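Local coordinates for protein esterase YbfF (PDB 3BF7) that probably hydrolyses ester and thioester substrates, as an alpha/beta hydrolase with a helical cap and an unusual substrate-binding crevice, at residues A[191-202]-A[219-229]. The protein carries 1 engineered substitution. Sequence-based numbering, arbitrary orientation.
Sequences IPAWDHPALFIP and AQFPQARAHVI
Gln-220 OE1 is gripped twice: Ile-191 N donates to it at 3.0 Å, tilted only 20° from the carbonyl plane, and Trp-188 NE1 is its second donor. NE2 gives its hydrogens to the backbone oxygens of Asp-216 and Pro-116, so the buried amide is held at both ends. A leucine here would probably leave the Ile-191 N-H and the Trp-188 indole N-H without their acceptor. One residue on, Phe-221 presents its ring face to the edge of Phe-200, with planes at 64° and centroids 5.6 Å apart. Against another part of the Phe-221 ring, at its edge, lies Trp-194 CE3, 3.8 Å from CE1, while Ile-191 CD1 packs against Phe-221 CZ; Met-96 of helix 90-101 touches both phenylalanines. Helix 214-220 is the crossover of a beta-alpha-beta unit, and its parallel strands 198-201 and 224-226 end the central sheet of the alpha/beta hydrolase fold, with 224-226 outermost. Arg-225 brackets Leu-199 in the parallel pairing: its N donates to Ala-198 O (2.8 Å) and its O accepts from Phe-200 N (2.8 Å). Its side chain, extended from CG to NE, lays one guanidinium face over Pro-197 CB. Further along, Ile-229 N reaches Pro-202 O at 2.9 Å.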
loop_
_atom_site.group_PDB
_atom_site.type_symbol
_atom_site.label_atom_id
_atom_site.label_comp_id
_atom_site.label_asym_id
_atom_site.label_seq_id
_atom_site.Cartn_x
_atom_site.Cartn_y
_atom_site.Cartn_z
ATOM N N ILE A 191 -11.588 11.704 -7.564
ATOM C CA ILE A 191 -10.867 12.918 -7.216
ATOM C C ILE A 191 -10.624 13.804 -8.426
ATOM O O ILE A 191 -10.736 13.355 -9.566
ATOM C CB ILE A 191 -9.489 12.585 -6.593
ATOM C CG1 ILE A 191 -8.616 11.840 -7.610
ATOM C CG2 ILE A 191 -9.677 11.745 -5.337
ATOM C CD1 ILE A 191 -7.193 11.582 -7.133
ATOM N N PRO A 192 -10.300 15.086 -8.190
ATOM C CA PRO A 192 -10.034 16.006 -9.298
ATOM C C PRO A 192 -8.718 15.589 -9.950
ATOM O O PRO A 192 -7.901 14.898 -9.337
ATOM C CB PRO A 192 -9.914 17.361 -8.605
ATOM C CG PRO A 192 -10.758 17.203 -7.379
ATOM C CD PRO A 192 -10.391 15.818 -6.916
ATOM N N ALA A 193 -8.508 16.016 -11.187
ATOM C CA ALA A 193 -7.287 15.674 -11.893
ATOM C C ALA A 193 -6.056 16.241 -11.195
ATOM O O ALA A 193 -6.072 17.368 -10.691
ATOM C CB ALA A 193 -7.355 16.194 -13.323
ATOM N N TRP A 194 -4.996 15.438 -11.156
ATOM C CA TRP A 194 -3.724 15.860 -10.578
ATOM C C TRP A 194 -2.826 16.025 -11.806
ATOM O O TRP A 194 -2.395 15.039 -12.413
ATOM C CB TRP A 194 -3.171 14.785 -9.640
ATOM C CG TRP A 194 -1.991 15.232 -8.822
ATOM C CD1 TRP A 194 -1.949 16.277 -7.941
ATOM C CD2 TRP A 194 -0.702 14.613 -8.768
ATOM N NE1 TRP A 194 -0.716 16.342 -7.340
ATOM C CE2 TRP A 194 0.070 15.332 -7.828
ATOM C CE3 TRP A 194 -0.124 13.517 -9.422
ATOM C CZ2 TRP A 194 1.391 14.989 -7.524
ATOM C CZ3 TRP A 194 1.189 13.175 -9.120
ATOM C CH2 TRP A 194 1.932 13.912 -8.177
ATOM N N ASP A 195 -2.568 17.276 -12.179
ATOM C CA ASP A 195 -1.774 17.581 -13.366
ATOM C C ASP A 195 -0.266 17.512 -13.176
ATOM O O ASP A 195 0.447 18.499 -13.376
ATOM C CB ASP A 195 -2.170 18.957 -13.915
ATOM C CG ASP A 195 -3.592 18.983 -14.442
ATOM O OD1 ASP A 195 -3.935 18.113 -15.265
ATOM O OD2 ASP A 195 -4.369 19.875 -14.041
ATOM N N HIS A 196 0.209 16.328 -12.803
ATOM C CA HIS A 196 1.630 16.080 -12.591
ATOM C C HIS A 196 1.937 14.641 -12.975
ATOM O O HIS A 196 1.074 13.768 -12.869
ATOM C CB HIS A 196 2.005 16.285 -11.121
ATOM C CG HIS A 196 1.728 17.664 -10.611
ATOM N ND1 HIS A 196 0.545 18.011 -9.996
ATOM C CD2 HIS A 196 2.478 18.790 -10.648
ATOM C CE1 HIS A 196 0.580 19.293 -9.674
ATOM N NE2 HIS A 196 1.741 19.788 -10.059
ATOM N N PRO A 197 3.170 14.370 -13.427
ATOM C CA PRO A 197 3.527 13.000 -13.809
ATOM C C PRO A 197 3.353 12.055 -12.624
ATOM O O PRO A 197 3.793 12.359 -11.516
ATOM C CB PRO A 197 4.992 13.127 -14.224
ATOM C CG PRO A 197 5.090 14.543 -14.710
ATOM C CD PRO A 197 4.283 15.298 -13.686
ATOM N N ALA A 198 2.701 10.924 -12.864
ATOM C CA ALA A 198 2.466 9.923 -11.827
ATOM C C ALA A 198 2.797 8.559 -12.406
ATOM O O ALA A 198 2.422 8.265 -13.537
ATOM C CB ALA A 198 1.011 9.962 -11.383
ATOM N N LEU A 199 3.489 7.727 -11.635
ATOM C CA LEU A 199 3.865 6.402 -12.109
ATOM C C LEU A 199 2.970 5.303 -11.561
ATOM O O LEU A 199 2.749 5.214 -10.352
ATOM C CB LEU A 199 5.318 6.086 -11.726
ATOM C CG LEU A 199 5.830 4.696 -12.132
ATOM C CD1 LEU A 199 5.901 4.596 -13.650
ATOM C CD2 LEU A 199 7.203 4.446 -11.515
ATOM N N PHE A 200 2.447 4.483 -12.466
ATOM C CA PHE A 200 1.623 3.340 -12.105
ATOM C C PHE A 200 2.415 2.107 -12.515
ATOM O O PHE A 200 2.933 2.041 -13.632
ATOM C CB PHE A 200 0.281 3.376 -12.831
ATOM C CG PHE A 200 -0.639 4.432 -12.312
ATOM C CD1 PHE A 200 -0.416 5.772 -12.612
ATOM C CD2 PHE A 200 -1.676 4.100 -11.446
ATOM C CE1 PHE A 200 -1.209 6.770 -12.051
ATOM C CE2 PHE A 200 -2.474 5.091 -10.878
ATOM C CZ PHE A 200 -2.239 6.427 -11.181
ATOM N N ILE A 201 2.522 1.144 -11.606
ATOM C CA ILE A 201 3.266 -0.082 -11.871
ATOM C C ILE A 201 2.359 -1.295 -11.703
ATOM O O ILE A 201 2.238 -1.854 -10.607
ATOM C CB ILE A 201 4.479 -0.222 -10.917
ATOM C CG1 ILE A 201 5.373 1.016 -11.022
ATOM C CG2 ILE A 201 5.282 -1.472 -11.270
ATOM C CD1 ILE A 201 6.537 1.026 -10.047
ATOM N N PRO A 202 1.694 -1.710 -12.790
ATOM C CA PRO A 202 0.800 -2.868 -12.735
ATOM C C PRO A 202 1.547 -4.190 -12.886
ATOM O O PRO A 202 2.628 -4.251 -13.484
ATOM C CB PRO A 202 -0.137 -2.655 -13.927
ATOM C CG PRO A 202 0.043 -1.207 -14.301
ATOM C CD PRO A 202 1.494 -0.963 -14.042
ATOM N N ALA A 219 -8.616 10.189 -16.178
ATOM C CA ALA A 219 -9.436 11.337 -15.818
ATOM C C ALA A 219 -8.938 11.955 -14.514
ATOM O O ALA A 219 -9.086 13.154 -14.285
ATOM C CB ALA A 219 -10.894 10.920 -15.676
ATOM N N GLN A 220 -8.335 11.128 -13.663
ATOM C CA GLN A 220 -7.829 11.592 -12.378
ATOM C C GLN A 220 -6.323 11.834 -12.390
ATOM O O GLN A 220 -5.824 12.672 -11.643
ATOM C CB GLN A 220 -8.229 10.587 -11.297
ATOM C CG GLN A 220 -9.745 10.498 -11.160
ATOM C CD GLN A 220 -10.205 9.302 -10.358
ATOM O OE1 GLN A 220 -10.511 9.412 -9.169
ATOM N NE2 GLN A 220 -10.250 8.147 -11.005
ATOM N N PHE A 221 -5.613 11.104 -13.247
ATOM C CA PHE A 221 -4.166 11.241 -13.398
ATOM C C PHE A 221 -3.876 11.365 -14.886
ATOM O O PHE A 221 -3.399 10.431 -15.534
ATOM C CB PHE A 221 -3.458 10.038 -12.772
ATOM C CG PHE A 221 -3.555 10.029 -11.282
ATOM C CD1 PHE A 221 -2.695 10.808 -10.519
ATOM C CD2 PHE A 221 -4.594 9.359 -10.644
ATOM C CE1 PHE A 221 -2.871 10.931 -9.144
ATOM C CE2 PHE A 221 -4.779 9.476 -9.267
ATOM C CZ PHE A 221 -3.917 10.265 -8.519
ATOM N N PRO A 222 -4.166 12.544 -15.451
ATOM C CA PRO A 222 -3.942 12.787 -16.877
ATOM C C PRO A 222 -2.539 12.461 -17.373
ATOM O O PRO A 222 -2.378 11.980 -18.500
ATOM C CB PRO A 222 -4.313 14.264 -17.050
ATOM C CG PRO A 222 -4.122 14.844 -15.676
ATOM C CD PRO A 222 -4.650 13.761 -14.776
ATOM N N GLN A 223 -1.535 12.713 -16.537
ATOM C CA GLN A 223 -0.150 12.447 -16.907
ATOM C C GLN A 223 0.377 11.133 -16.334
ATOM O O GLN A 223 1.568 10.993 -16.047
ATOM C CB GLN A 223 0.746 13.614 -16.481
ATOM C CG GLN A 223 0.407 14.917 -17.196
ATOM C CD GLN A 223 1.249 16.084 -16.723
ATOM O OE1 GLN A 223 0.722 17.152 -16.415
ATOM N NE2 GLN A 223 2.558 15.889 -16.668
ATOM N N ALA A 224 -0.519 10.167 -16.178
ATOM C CA ALA A 224 -0.138 8.860 -15.673
ATOM C C ALA A 224 0.774 8.162 -16.677
ATOM O O ALA A 224 0.580 8.264 -17.892
ATOM C CB ALA A 224 -1.377 8.010 -15.444
ATOM N N ARG A 225 1.773 7.463 -16.152
ATOM C CA ARG A 225 2.703 6.687 -16.958
ATOM C C ARG A 225 2.605 5.279 -16.385
ATOM O O ARG A 225 2.736 5.090 -15.175
ATOM C CB ARG A 225 4.129 7.218 -16.799
ATOM C CG ARG A 225 4.283 8.687 -17.155
ATOM C CD ARG A 225 5.682 9.193 -16.843
ATOM N NE ARG A 225 5.822 10.615 -17.147
ATOM C CZ ARG A 225 6.928 11.320 -16.935
ATOM N NH1 ARG A 225 7.999 10.737 -16.414
ATOM N NH2 ARG A 225 6.964 12.610 -17.245
ATOM N N ALA A 226 2.353 4.295 -17.238
ATOM C CA ALA A 226 2.234 2.924 -16.766
ATOM C C ALA A 226 3.427 2.082 -17.186
ATOM O O ALA A 226 3.876 2.140 -18.332
ATOM C CB ALA A 226 0.945 2.303 -17.287
ATOM N N HIS A 227 3.947 1.313 -16.240
ATOM C CA HIS A 227 5.073 0.432 -16.500
ATOM C C HIS A 227 4.660 -0.947 -16.007
ATOM O O HIS A 227 4.784 -1.256 -14.821
ATOM C CB HIS A 227 6.309 0.906 -15.742
ATOM C CG HIS A 227 7.554 0.165 -16.108
ATOM N ND1 HIS A 227 7.640 -1.210 -16.077
ATOM C CD2 HIS A 227 8.760 0.608 -16.537
ATOM C CE1 HIS A 227 8.842 -1.582 -16.474
ATOM N NE2 HIS A 227 9.541 -0.499 -16.759
ATOM N N VAL A 228 4.150 -1.763 -16.920
ATOM C CA VAL A 228 3.699 -3.100 -16.576
ATOM C C VAL A 228 4.860 -4.065 -16.395
ATOM O O VAL A 228 5.758 -4.142 -17.235
ATOM C CB VAL A 228 2.750 -3.650 -17.657
ATOM C CG1 VAL A 228 2.303 -5.055 -17.293
ATOM C CG2 VAL A 228 1.546 -2.732 -17.803
ATOM N N ILE A 229 4.840 -4.796 -15.285
ATOM C CA ILE A 229 5.881 -5.770 -14.995
ATOM C C ILE A 229 5.371 -7.143 -15.424
ATOM O O ILE A 229 4.482 -7.721 -14.795
ATOM C CB ILE A 229 6.223 -5.787 -13.487
ATOM C CG1 ILE A 229 6.594 -4.375 -13.014
ATOM C CG2 ILE A 229 7.367 -6.757 -13.225
ATOM C CD1 ILE A 229 7.768 -3.749 -13.749
HETATM O O HOH W 1 -11.216 13.669 -12.310
HETATM O O HOH W 2 -1.366 12.730 -13.632
#